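Local coordinates for bubble protein (Penicillium brevicompactum, PDB 1UOY) that may act as a toxin and may recognise a molecule, or part of one, that carries negative surface potential, at residues E37-G41 / K42-V46. Residues are numbered along the deposited sequence; the frame is centred on the assembly and turned at random.
Sequences ECKGG and KWTEV
The carbonyl oxygen Lys42 O is gripped from opposite faces of its plane: Lys39 N donates across the hairpin at 3.0 Å with a nearly straight N-H (169°), while Thr44 OG1 reaches Lys42 O at 2.9 Å from above that plane. Setting OG1 beside its own backbone N (chi1 -61°) turns the threonine hydroxyl back along its strand. Lys42 N returns a bond to Lys39 O, closing a type I' turn from Lys39 to Lys42, with Gly40 and Gly41 as its two loop residues, both at positive phi, as this tight connection requires. Two residues along, past the non-hydrogen-bonded pair Cys38-Trp43, Glu37 and Thr44 exchange a second pair of backbone bonds. A water bridges Gly41 O and Lys42 NZ.

The faces of the hairpin differ in character. On one, the CG1 methyl of Val46 meets both Glu37 CB and Lys39 CE at 3.7 Å, and beyond it Lys39 NZ pairs with Glu37 OE2 (3.5 Å) in a salt bridge; Glu37 OE1 bonds to His26. On the other, Cys38 CB lies over the six-membered ring of Trp43, offset toward its rim at CZ3 (3.9 Å), with SG farther above the ring.

That sulfur forms a disulfide with Cys18, tying the hairpin to a loop, and Phe27 on strand 26-28 meets the indole nearly perpendicularly. Within the three-stranded antiparallel sheet, strand 34-39 runs between 26-28 and 42-48.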
# COMPACT_ATOMS: atom_id res chain seq x y z
N GLU A 37 0.82 4.66 2.41
CA GLU A 37 2.04 5.44 2.16
C GLU A 37 2.94 5.15 3.35
O GLU A 37 2.46 4.98 4.47
CB GLU A 37 1.69 6.95 2.10
CG GLU A 37 2.91 7.83 1.76
CD GLU A 37 2.57 9.28 1.72
OE1 GLU A 37 1.43 9.66 1.38
OE2 GLU A 37 3.46 10.09 2.03
N CYS A 38 4.25 5.16 3.14
CA CYS A 38 5.17 4.93 4.24
C CYS A 38 5.34 6.19 5.06
O CYS A 38 5.90 7.17 4.59
CB CYS A 38 6.50 4.46 3.64
SG CYS A 38 7.67 4.00 4.97
N LYS A 39 4.81 6.16 6.27
CA LYS A 39 4.88 7.31 7.18
C LYS A 39 5.31 6.81 8.56
O LYS A 39 4.74 5.88 9.11
CB LYS A 39 3.51 7.98 7.31
CG LYS A 39 2.99 8.53 5.96
CD LYS A 39 1.60 9.14 6.16
CE LYS A 39 1.28 10.07 5.04
NZ LYS A 39 2.16 11.27 5.07
N GLY A 40 6.34 7.46 9.10
CA GLY A 40 6.79 7.05 10.42
C GLY A 40 7.17 5.57 10.51
O GLY A 40 6.97 4.93 11.55
N GLY A 41 7.70 5.06 9.41
CA GLY A 41 8.17 3.70 9.36
C GLY A 41 7.15 2.61 9.21
O GLY A 41 7.50 1.45 9.31
N LYS A 42 5.90 3.00 8.98
CA LYS A 42 4.85 2.02 8.79
C LYS A 42 3.97 2.35 7.60
O LYS A 42 3.74 3.53 7.30
CB LYS A 42 3.95 1.98 10.04
CG LYS A 42 4.69 1.65 11.34
CD LYS A 42 5.22 0.21 11.37
CE LYS A 42 6.02 -0.08 12.67
NZ LYS A 42 7.00 -1.24 12.53
N TRP A 43 3.51 1.32 6.90
CA TRP A 43 2.54 1.55 5.82
C TRP A 43 1.26 2.07 6.45
O TRP A 43 0.62 1.40 7.23
CB TRP A 43 2.27 0.28 5.01
CG TRP A 43 3.45 -0.06 4.16
CD1 TRP A 43 4.32 -1.11 4.35
CD2 TRP A 43 3.91 0.67 3.03
NE1 TRP A 43 5.30 -1.06 3.40
CE2 TRP A 43 5.08 0.01 2.58
CE3 TRP A 43 3.47 1.81 2.35
CZ2 TRP A 43 5.82 0.47 1.50
CZ3 TRP A 43 4.23 2.28 1.26
CH2 TRP A 43 5.39 1.61 0.86
N THR A 44 0.87 3.28 6.09
CA THR A 44 -0.24 3.98 6.75
C THR A 44 -1.29 4.29 5.73
O THR A 44 -0.98 4.82 4.64
CB THR A 44 0.36 5.29 7.32
OG1 THR A 44 1.38 4.97 8.27
CG2 THR A 44 -0.68 6.13 8.06
N GLU A 45 -2.53 3.99 6.07
CA GLU A 45 -3.61 4.25 5.11
C GLU A 45 -3.85 5.75 4.96
O GLU A 45 -4.07 6.45 5.97
CB GLU A 45 -4.90 3.55 5.54
CG GLU A 45 -6.02 3.70 4.51
CD GLU A 45 -7.19 2.81 4.81
OE1 GLU A 45 -8.18 3.32 5.39
OE2 GLU A 45 -7.12 1.61 4.50
N VAL A 46 -3.73 6.22 3.72
CA VAL A 46 -3.95 7.64 3.40
C VAL A 46 -5.26 7.91 2.68
O VAL A 46 -5.69 9.08 2.56
CB VAL A 46 -2.76 8.25 2.60
CG1 VAL A 46 -1.50 8.28 3.49
CG2 VAL A 46 -2.52 7.50 1.33
O HOH W 1 9.22 0.19 11.03